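Local coordinates for major royal jelly protein 1 (Apis mellifera, PDB 5YYL), which is the most abundant protein of royal jelly, binds sterol and probably serves as nutrition for developing honeybee larvae, at residues A[404-409]-A[427-432]; A[359-364]-A[374-379]; A[79-84]-A[121-126]. All blocks are in the same frame, centred on the assembly; numbering follows the deposited sequence.

Contact 1. Residues A[404-409]-A[427-432]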
loop_
_atom_site.group_PDB
_atom_site.type_symbol
_atom_site.label_atom_id
_atom_site.label_comp_id
_atom_site.label_asym_id
_atom_site.label_seq_id
_atom_site.Cartn_x
_atom_site.Cartn_y
_atom_site.Cartn_z
ATOM N N ASN A 404 5.702 14.869 27.743
ATOM C CA ASN A 404 6.575 14.936 26.580
ATOM C C ASN A 404 6.180 16.067 25.666
ATOM O O ASN A 404 5.137 16.684 25.854
ATOM C CB ASN A 404 6.672 13.580 25.824
ATOM C CG ASN A 404 5.377 13.178 25.141
ATOM O OD1 ASN A 404 4.284 13.670 25.482
ATOM N ND2 ASN A 404 5.487 12.278 24.156
ATOM N N ALA A 405 7.056 16.368 24.713
ATOM C CA ALA A 405 6.844 17.458 23.763
ATOM C C ALA A 405 7.922 17.444 22.708
ATOM O O ALA A 405 9.020 16.910 22.923
ATOM C CB ALA A 405 6.851 18.790 24.468
ATOM N N ASN A 406 7.604 18.036 21.561
ATOM C CA ASN A 406 8.587 18.231 20.503
ATOM C C ASN A 406 9.490 19.373 20.910
ATOM O O ASN A 406 9.003 20.414 21.345
ATOM C CB ASN A 406 7.913 18.573 19.182
ATOM C CG ASN A 406 8.904 18.751 18.066
ATOM O OD1 ASN A 406 9.198 19.857 17.654
ATOM N ND2 ASN A 406 9.453 17.652 17.593
ATOM N N VAL A 407 10.795 19.176 20.757
ATOM C CA VAL A 407 11.776 20.150 21.213
ATOM C C VAL A 407 11.614 21.452 20.437
ATOM O O VAL A 407 11.497 22.520 21.056
ATOM C CB VAL A 407 13.216 19.618 21.085
ATOM C CG1 VAL A 407 14.246 20.740 21.185
ATOM C CG2 VAL A 407 13.479 18.588 22.159
ATOM N N ASN A 408 11.591 21.347 19.107
ATOM C CA ASN A 408 11.551 22.512 18.234
ATOM C C ASN A 408 10.272 23.321 18.461
ATOM O O ASN A 408 10.343 24.539 18.562
ATOM C CB ASN A 408 11.696 22.094 16.764
ATOM C CG ASN A 408 11.739 23.275 15.813
ATOM O OD1 ASN A 408 10.698 23.837 15.472
ATOM N N GLU A 409 9.126 22.652 18.572
ATOM C CA GLU A 409 7.847 23.318 18.894
ATOM C C GLU A 409 7.867 24.083 20.242
ATOM O O GLU A 409 7.165 25.076 20.419
ATOM C CB GLU A 409 6.688 22.303 18.879
ATOM C CG GLU A 409 5.317 22.889 18.542
ATOM C CD GLU A 409 4.213 21.847 18.249
ATOM O OE1 GLU A 409 3.030 22.123 18.591
ATOM O OE2 GLU A 409 4.490 20.768 17.663
ATOM N N LYS A 427 6.602 20.585 7.254
ATOM C CA LYS A 427 7.481 20.222 8.367
ATOM C C LYS A 427 6.652 19.447 9.369
ATOM O O LYS A 427 5.576 19.914 9.758
ATOM C CB LYS A 427 8.076 21.466 9.033
ATOM C CG LYS A 427 9.373 21.220 9.789
ATOM C CD LYS A 427 10.508 20.858 8.826
ATOM C CE LYS A 427 11.814 21.553 9.169
ATOM N NZ LYS A 427 12.490 20.970 10.370
ATOM N N ILE A 428 7.130 18.262 9.757
ATOM C CA ILE A 428 6.424 17.416 10.721
ATOM C C ILE A 428 7.082 17.432 12.096
ATOM O O ILE A 428 8.261 17.079 12.256
ATOM C CB ILE A 428 6.329 15.959 10.250
ATOM C CG1 ILE A 428 5.940 15.928 8.772
ATOM C CG2 ILE A 428 5.332 15.208 11.142
ATOM C CD1 ILE A 428 5.397 14.611 8.274
ATOM N N SER A 429 6.300 17.825 13.093
ATOM C CA SER A 429 6.755 17.788 14.484
ATOM C C SER A 429 6.314 16.483 15.160
ATOM O O SER A 429 5.160 16.078 15.039
ATOM C CB SER A 429 6.243 19.001 15.238
ATOM O OG SER A 429 7.046 20.105 14.895
ATOM N N ILE A 430 7.257 15.837 15.847
ATOM C CA ILE A 430 7.047 14.536 16.455
ATOM C C ILE A 430 7.222 14.568 17.966
ATOM O O ILE A 430 8.116 15.231 18.481
ATOM C CB ILE A 430 8.087 13.551 15.930
ATOM C CG1 ILE A 430 8.059 13.498 14.411
ATOM C CG2 ILE A 430 7.861 12.164 16.517
ATOM C CD1 ILE A 430 6.745 13.015 13.821
ATOM N N HIS A 431 6.345 13.840 18.650
ATOM C CA HIS A 431 6.655 13.255 19.961
ATOM C C HIS A 431 5.867 11.939 20.106
ATOM O O HIS A 431 5.315 11.454 19.116
ATOM C CB HIS A 431 6.398 14.253 21.092
ATOM C CG HIS A 431 5.001 14.768 21.167
ATOM N ND1 HIS A 431 3.921 13.951 21.410
ATOM C CD2 HIS A 431 4.506 16.028 21.074
ATOM C CE1 HIS A 431 2.821 14.684 21.461
ATOM N NE2 HIS A 431 3.146 15.945 21.247
ATOM N N LEU A 432 5.852 11.330 21.287
ATOM C CA LEU A 432 5.046 10.105 21.502
ATOM C C LEU A 432 3.560 10.398 21.845
ATOM O O LEU A 432 2.750 9.478 22.005
ATOM C CB LEU A 432 5.678 9.208 22.572
ATOM C CG LEU A 432 7.159 8.838 22.456
ATOM C CD1 LEU A 432 7.555 7.900 23.576
ATOM C CD2 LEU A 432 7.528 8.204 21.123
ATOM O OXT LEU A 432 3.108 11.544 21.965
#

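Contact 2. Residues A[359-364]-A[374-379]. With 94R ((3beta,14beta,17alpha)-ergosta-5,24(28)-dien-3-ol), chain F.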
loop_
_atom_site.group_PDB
_atom_site.type_symbol
_atom_site.label_atom_id
_atom_site.label_comp_id
_atom_site.label_asym_id
_atom_site.label_seq_id
_atom_site.Cartn_x
_atom_site.Cartn_y
_atom_site.Cartn_z
ATOM N N ILE A 359 16.068 13.295 26.098
ATOM C CA ILE A 359 15.712 13.710 24.755
ATOM C C ILE A 359 16.054 12.611 23.771
ATOM O O ILE A 359 17.163 12.111 23.742
ATOM C CB ILE A 359 16.369 15.064 24.362
ATOM C CG1 ILE A 359 15.713 16.180 25.195
ATOM C CG2 ILE A 359 16.188 15.356 22.865
ATOM C CD1 ILE A 359 16.180 17.581 24.898
ATOM N N LYS A 360 15.076 12.289 22.940
ATOM C CA LYS A 360 15.154 11.227 21.951
ATOM C C LYS A 360 14.903 11.809 20.578
ATOM O O LYS A 360 14.271 12.841 20.460
ATOM C CB LYS A 360 14.074 10.178 22.274
ATOM C CG LYS A 360 14.206 9.555 23.669
ATOM C CD LYS A 360 15.418 8.624 23.783
ATOM C CE LYS A 360 15.864 8.467 25.230
ATOM N NZ LYS A 360 16.876 7.391 25.366
ATOM N N GLU A 361 15.404 11.137 19.553
ATOM C CA GLU A 361 15.122 11.461 18.158
ATOM C C GLU A 361 14.086 10.480 17.603
ATOM O O GLU A 361 14.138 9.280 17.891
ATOM C CB GLU A 361 16.395 11.391 17.334
ATOM C CG GLU A 361 17.415 12.448 17.665
ATOM C CD GLU A 361 18.713 12.197 16.917
ATOM O OE1 GLU A 361 19.076 13.043 16.060
ATOM O OE2 GLU A 361 19.358 11.140 17.168
ATOM N N ALA A 362 13.162 10.976 16.788
ATOM C CA ALA A 362 12.143 10.129 16.176
ATOM C C ALA A 362 12.823 9.102 15.289
ATOM O O ALA A 362 13.871 9.382 14.736
ATOM C CB ALA A 362 11.162 10.964 15.368
ATOM N N LEU A 363 12.236 7.914 15.192
ATOM C CA LEU A 363 12.805 6.790 14.436
ATOM C C LEU A 363 11.758 6.271 13.450
ATOM O O LEU A 363 10.577 6.575 13.608
ATOM C CB LEU A 363 13.215 5.656 15.395
ATOM C CG LEU A 363 14.476 5.824 16.273
ATOM C CD1 LEU A 363 14.494 4.789 17.387
ATOM C CD2 LEU A 363 15.727 5.712 15.414
ATOM N N PRO A 364 12.148 5.502 12.428
ATOM C CA PRO A 364 13.541 5.218 12.055
ATOM C C PRO A 364 14.270 6.435 11.510
ATOM O O PRO A 364 13.649 7.416 11.153
ATOM C CB PRO A 364 13.385 4.180 10.946
ATOM C CG PRO A 364 12.091 4.541 10.287
ATOM C CD PRO A 364 11.212 5.161 11.343
ATOM N N ASN A 374 11.046 17.663 12.415
ATOM C CA ASN A 374 11.610 18.048 13.702
ATOM C C ASN A 374 11.671 16.798 14.539
ATOM O O ASN A 374 10.668 16.421 15.139
ATOM C CB ASN A 374 10.742 19.100 14.384
ATOM C CG ASN A 374 10.821 20.439 13.705
ATOM O OD1 ASN A 374 11.858 20.806 13.159
ATOM N ND2 ASN A 374 9.728 21.175 13.726
ATOM N N ARG A 375 12.839 16.152 14.552
ATOM C CA ARG A 375 12.950 14.765 15.041
ATOM C C ARG A 375 12.998 14.646 16.566
ATOM O O ARG A 375 12.528 13.650 17.107
ATOM C CB ARG A 375 14.160 14.059 14.423
ATOM C CG ARG A 375 14.015 13.856 12.913
ATOM C CD ARG A 375 15.310 13.482 12.151
ATOM N NE ARG A 375 16.341 12.676 12.848
ATOM C CZ ARG A 375 16.236 11.388 13.185
ATOM N NH1 ARG A 375 15.110 10.722 12.928
ATOM N NH2 ARG A 375 17.244 10.767 13.794
ATOM N N GLU A 376 13.548 15.647 17.244
ATOM C CA GLU A 376 13.845 15.561 18.675
ATOM C C GLU A 376 12.637 15.881 19.532
ATOM O O GLU A 376 11.935 16.855 19.272
ATOM C CB GLU A 376 14.956 16.531 19.073
ATOM C CG GLU A 376 16.356 16.016 18.803
ATOM C CD GLU A 376 17.423 17.030 19.208
ATOM O OE1 GLU A 376 18.384 16.589 19.925
ATOM O OE2 GLU A 376 17.301 18.241 18.826
ATOM N N TYR A 377 12.431 15.065 20.565
ATOM C CA TYR A 377 11.392 15.278 21.571
ATOM C C TYR A 377 11.916 15.000 22.967
ATOM O O TYR A 377 12.861 14.227 23.148
ATOM C CB TYR A 377 10.165 14.395 21.295
ATOM C CG TYR A 377 10.404 12.902 21.279
ATOM C CD1 TYR A 377 10.866 12.255 20.136
ATOM C CD2 TYR A 377 10.121 12.121 22.401
ATOM C CE1 TYR A 377 11.066 10.880 20.132
ATOM C CE2 TYR A 377 10.308 10.732 22.397
ATOM C CZ TYR A 377 10.786 10.121 21.275
ATOM O OH TYR A 377 10.991 8.759 21.279
ATOM N N ILE A 378 11.258 15.610 23.950
ATOM C CA ILE A 378 11.704 15.561 25.337
ATOM C C ILE A 378 10.710 14.788 26.194
ATOM O O ILE A 378 9.511 14.954 26.022
ATOM C CB ILE A 378 11.903 16.990 25.893
ATOM C CG1 ILE A 378 12.734 16.975 27.167
ATOM C CG2 ILE A 378 10.565 17.704 26.149
ATOM C CD1 ILE A 378 13.108 18.363 27.626
ATOM N N LEU A 379 11.223 13.933 27.085
ATOM C CA LEU A 379 10.430 13.213 28.081
ATOM C C LEU A 379 10.744 13.791 29.455
ATOM O O LEU A 379 11.902 13.922 29.821
ATOM C CB LEU A 379 10.820 11.730 28.078
ATOM C CG LEU A 379 10.648 10.939 26.777
ATOM C CD1 LEU A 379 11.392 9.620 26.840
ATOM C CD2 LEU A 379 9.175 10.745 26.482
HETATM C C1 94R F . 9.525 9.094 8.082
HETATM O O1 94R F . 12.911 9.175 9.811
HETATM C C2 94R F . 10.947 8.631 8.414
HETATM C C3 94R F . 11.589 9.569 9.423
HETATM C C4 94R F . 10.746 9.667 10.691
HETATM C C5 94R F . 9.268 9.808 10.423
HETATM C C10 94R F . 8.612 9.048 9.302
HETATM C C19 94R F . 8.457 7.602 9.773
HETATM C C9 94R F . 7.270 9.707 8.961
HETATM C C11 94R F . 6.463 8.967 7.882
HETATM C C12 94R F . 5.085 9.573 7.565
HETATM C C13 94R F . 4.261 9.688 8.844
HETATM C C18 94R F . 3.893 8.300 9.378
HETATM C C17 94R F . 3.016 10.579 8.764
HETATM C C20 94R F . 1.724 10.007 8.185
HETATM C C22 94R F . 0.695 11.123 8.069
HETATM C C23 94R F . -0.723 10.614 8.257
HETATM C C24 94R F . -1.778 11.709 8.149
HETATM C C28 94R F . -1.559 13.016 8.308
HETATM C C25 94R F . -3.177 11.251 7.893
HETATM C C27 94R F . -3.809 12.060 6.753
HETATM C C26 94R F . -3.965 11.327 9.198
HETATM C C21 94R F . 1.925 9.384 6.810
HETATM C C16 94R F . 2.814 11.053 10.210
HETATM C C15 94R F . 4.142 10.869 10.931
HETATM C C14 94R F . 5.094 10.525 9.803
HETATM C C8 94R F . 6.423 9.930 10.205
HETATM C C7 94R F . 7.123 10.872 11.159
HETATM C C6 94R F . 8.597 10.608 11.257
#

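Contact 3. Residues A[79-84]-A[121-126]. With NAG (2-acetamido-2-deoxy-beta-D-glucopyranose), chain E.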
loop_
_atom_site.group_PDB
_atom_site.type_symbol
_atom_site.label_atom_id
_atom_site.label_comp_id
_atom_site.label_asym_id
_atom_site.label_seq_id
_atom_site.Cartn_x
_atom_site.Cartn_y
_atom_site.Cartn_z
ATOM N N THR A 79 12.471 3.983 37.192
ATOM C CA THR A 79 13.266 3.489 38.320
ATOM C C THR A 79 12.687 3.991 39.620
ATOM O O THR A 79 12.250 5.132 39.707
ATOM C CB THR A 79 14.752 3.862 38.267
ATOM O OG1 THR A 79 14.923 5.245 38.590
ATOM C CG2 THR A 79 15.343 3.549 36.936
ATOM N N MET A 80 12.690 3.122 40.623
ATOM C CA MET A 80 12.094 3.444 41.905
ATOM C C MET A 80 13.169 3.481 42.999
ATOM O O MET A 80 14.053 2.590 43.074
ATOM C CB MET A 80 11.002 2.436 42.248
ATOM C CG MET A 80 9.825 3.054 42.989
ATOM S SD MET A 80 8.684 4.072 42.022
ATOM C CE MET A 80 8.684 3.213 40.446
ATOM N N LEU A 81 13.097 4.539 43.816
ATOM C CA LEU A 81 13.942 4.665 45.004
ATOM C C LEU A 81 13.575 3.530 45.941
ATOM O O LEU A 81 12.400 3.379 46.301
ATOM C CB LEU A 81 13.709 5.994 45.731
ATOM C CG LEU A 81 14.194 7.277 45.060
ATOM C CD1 LEU A 81 13.801 8.486 45.884
ATOM C CD2 LEU A 81 15.688 7.211 44.827
ATOM N N ARG A 82 14.577 2.747 46.329
ATOM C CA ARG A 82 14.351 1.540 47.133
ATOM C C ARG A 82 14.153 1.872 48.598
ATOM O O ARG A 82 15.077 1.815 49.389
ATOM C CB ARG A 82 15.499 0.547 46.967
ATOM C CG ARG A 82 15.274 -0.774 47.673
ATOM C CD ARG A 82 14.296 -1.687 46.924
ATOM N NE ARG A 82 15.018 -2.371 45.859
ATOM C CZ ARG A 82 14.634 -3.482 45.240
ATOM N NH1 ARG A 82 13.480 -4.084 45.544
ATOM N NH2 ARG A 82 15.423 -3.989 44.283
ATOM N N TYR A 83 12.929 2.230 48.934
ATOM C CA TYR A 83 12.500 2.291 50.316
ATOM C C TYR A 83 11.993 0.905 50.758
ATOM O O TYR A 83 12.078 -0.067 50.002
ATOM C CB TYR A 83 11.458 3.395 50.523
ATOM C CG TYR A 83 12.054 4.782 50.614
ATOM C CD1 TYR A 83 11.924 5.536 51.773
ATOM C CD2 TYR A 83 12.757 5.344 49.543
ATOM C CE1 TYR A 83 12.464 6.808 51.869
ATOM C CE2 TYR A 83 13.306 6.617 49.635
ATOM C CZ TYR A 83 13.152 7.346 50.802
ATOM O OH TYR A 83 13.684 8.608 50.927
ATOM N N ASN A 84 11.541 0.816 52.008
ATOM C CA ASN A 84 10.808 -0.350 52.511
ATOM C C ASN A 84 9.444 -0.389 51.807
ATOM O O ASN A 84 8.680 0.590 51.850
ATOM C CB ASN A 84 10.651 -0.311 54.045
ATOM C CG ASN A 84 10.122 1.032 54.563
ATOM O OD1 ASN A 84 10.829 2.054 54.517
ATOM N ND2 ASN A 84 8.875 1.038 55.058
ATOM N N ILE A 121 21.098 -5.113 41.706
ATOM C CA ILE A 121 20.250 -3.894 41.804
ATOM C C ILE A 121 19.454 -3.658 43.102
ATOM O O ILE A 121 18.365 -4.190 43.304
ATOM C CB ILE A 121 19.377 -3.641 40.540
ATOM C CG1 ILE A 121 20.154 -4.033 39.263
ATOM C CG2 ILE A 121 18.935 -2.176 40.494
ATOM C CD1 ILE A 121 19.610 -3.502 37.961
ATOM N N VAL A 122 20.021 -2.808 43.951
ATOM C CA VAL A 122 19.381 -2.346 45.172
ATOM C C VAL A 122 18.498 -1.168 44.843
ATOM O O VAL A 122 17.316 -1.206 45.119
ATOM C CB VAL A 122 20.416 -1.938 46.256
ATOM C CG1 VAL A 122 19.733 -1.452 47.534
ATOM C CG2 VAL A 122 21.367 -3.092 46.536
ATOM N N SER A 123 19.084 -0.107 44.298
ATOM C CA SER A 123 18.347 1.129 43.983
ATOM C C SER A 123 18.880 1.802 42.710
ATOM O O SER A 123 19.859 2.560 42.764
ATOM C CB SER A 123 18.409 2.099 45.158
ATOM O OG SER A 123 17.571 3.208 44.907
ATOM N N ALA A 124 18.239 1.493 41.575
ATOM C CA ALA A 124 18.534 2.124 40.285
ATOM C C ALA A 124 18.222 3.619 40.372
ATOM O O ALA A 124 17.086 4.057 40.205
ATOM C CB ALA A 124 17.729 1.470 39.169
ATOM N N SER A 125 19.250 4.391 40.683
ATOM C CA SER A 125 19.121 5.815 40.903
ATOM C C SER A 125 18.891 6.545 39.575
ATOM O O SER A 125 18.018 7.403 39.491
ATOM C CB SER A 125 20.387 6.329 41.591
ATOM O OG SER A 125 20.244 7.675 41.980
ATOM N N LYS A 126 19.657 6.170 38.544
ATOM C CA LYS A 126 19.641 6.846 37.247
ATOM C C LYS A 126 19.931 5.878 36.104
ATOM O O LYS A 126 20.577 4.859 36.306
ATOM C CB LYS A 126 20.682 7.965 37.245
ATOM C CG LYS A 126 20.134 9.371 37.053
ATOM C CD LYS A 126 19.348 9.862 38.259
ATOM C CE LYS A 126 18.479 11.074 37.894
ATOM N NZ LYS A 126 17.432 11.311 38.929
HETATM C C1 NAG E . 13.724 2.430 56.284
HETATM C C2 NAG E . 14.656 1.632 57.214
HETATM C C3 NAG E . 13.835 0.658 58.072
HETATM C C4 NAG E . 12.691 1.327 58.835
HETATM C C5 NAG E . 11.887 2.180 57.835
HETATM C C6 NAG E . 10.796 3.065 58.433
HETATM C C7 NAG E . 16.960 0.765 56.903
HETATM C C8 NAG E . 17.863 -0.105 56.074
HETATM N N2 NAG E . 15.675 0.850 56.511
HETATM O O3 NAG E . 14.680 -0.012 59.014
HETATM O O4 NAG E . 11.929 0.252 59.429
HETATM O O5 NAG E . 12.758 3.066 57.123
HETATM O O6 NAG E . 11.334 3.886 59.472
HETATM O O7 NAG E . 17.409 1.354 57.871
#

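Contact 1. Residues A[404-409]-A[427-432]
Asn406 makes the hydrogen bond between the two segments, and its side chain can be followed outward atom by atom. With CG anti to the backbone N (chi1 -179°), the chain leaves strand 400-406 toward segment 427-432, so that CB already lies 3.4 Å from Ile430 O and CG 3.9 Å from Ser429 CB. The amide then splits its work. Asn406 ND2 donates to Ile430 O at 2.9 Å (162° at the hydrogen), with the acceptor close to the amide plane and the bond landing on a carbonyl lone pair; a weaker bond joins ND2 to Asn374 O. On the other branch, Asn406 OD1 takes the N-H of Glu409 at 2.9 Å through a lone pair in its own carbonyl plane. This is an N-cap: the strand ends at Asn406, helix 407-411 starts at the next residue, and one amide both closes the helix end and ties it to the neighbouring segment. These elements belong to the mixed sheet of the beta-propeller, where strand 426-430 pairs on with a strand of the second subunit. The extended Glu409 chain brings OE2 to 3.5 Å from Ser429 CB, while Ser429 OG bonds to Asn374 ND2. Further along, the His431 ring brings its edge to the Asn406 backbone, CD2 lying 3.7 Å from Asn406 N, and the Asn404 side chain crosses over one face at about a right angle. His431 ND1 donates in the ring plane to the terminal Leu432 OXT at 2.6 Å, and NE2 bonds to Asp422 of the second subunit; two carboxylate partners would tend to keep the imidazole protonated.

Contact 2. Residues A[359-364]-A[374-379]
Two nearly straight backbone bonds lock Lys360 to Tyr377: Lys360 N gives to Tyr377 O at 3.0 Å, and Tyr377 N returns to Lys360 O at 2.9 Å, each donor lying almost along the C=O axis. Two residues on, Ala362 N reaches Arg375 O at 2.8 Å but comes from above the carbonyl plane, as the regular pairing gives way to loop. Arg375 then folds back at chi3 (32°), which lets NH1 make a weak, strongly bent bond to Ala362 O. The guanidinium lies with one face against Glu361 CB, and Glu361 OE1 and Arg375 NH2 form a long salt bridge of 3.7 Å. Glu361 runs beside Glu376, two like charges on one face of the sheet; the Glu376 carboxylate is held by Lys313 N and Ser314 OG. On that same face, Ile359 CG1 packs on Ile378 CG1 at 3.7 Å. The opposite face belongs to Lys360 and Tyr377. With chi1 at 60°, the tyrosine ring turns across to the partner strand, and Lys360 CB sits over it in a CH-pi contact, 3.9 Å from the ring centroid; the lysine tip leads away to Asp70. Beyond the paired strands, Pro364, entered by a cis peptide, accepts a hydrogen bond on its O from the sterol hydroxyl O1. The whole is an antiparallel beta hairpin of the propeller, with the 24-methylenecholesterol site on the turn side of its first strand.

Contact 3. Residues A[79-84]-A[121-126]
Thr79 opens the segment on strand 75-81, where one four-stranded antiparallel sheet of the beta-propeller meets the next, starting with strand 124-129. The two strand pieces cross at 111°, so side chains and loop carbonyls join them instead of sheet pairing. Thr79 turns OG1 into the crowded position between its N and carbonyl carbon, and gives a weak bond to Ala124 O at 2.9 Å; its CG2 rests on Ala124 CB at 3.9 Å. Met80 sends its side chain away, while its O is held by Ser89 OG, which also takes Ala124 N, bridging the sheets. After Leu81 comes Arg82, the centre of an inverse gamma turn closed by Tyr83 N to Leu81 O. Arg82 N points at Ser123 OG in a weak bond of 3.3 Å. The arginine chain starts anti to the backbone N, then bends at chi2 (77°) and chi3 (82°), curling round Val122 O. That brings Arg82 NE onto Val122 O at 2.7 Å in a practically straight bond lying in the guanidinium plane, with Arg82 NH2 reaching Ile121 O at 3.1 Å along the same edge. Val86 O and Ala113 O take further N-H groups, so this buried charge is ringed by backbone carbonyls. The accepting loop is fixed by Asp139, which binds Val122 N and Ser123 N. The segment ends beside a glycan, Asn84 CG lying 3.9 Å from C5 of the sugar.

Along the chain the order is contact 3, contact 2, contact 1, each closing before the next begins. Contacts 1 and 2 are direct neighbours, their centres about 7 Å apart in one mixed sheet: strand 373-383 pairs antiparallel with 353-361 and 400-406 and parallel with 426-430, so the sterol-binding turn and the subunit-joining C-terminal strand are built on a common strand. The N-terminal strand 33-37 pairs with 400-406, so the two ends of the chain meet in this sheet. Contact 3 lies across the chain's centre, about 31 Å between centres from contact 1 and 27 Å from contact 2, and joins two sheets formed from successive parts of the chain.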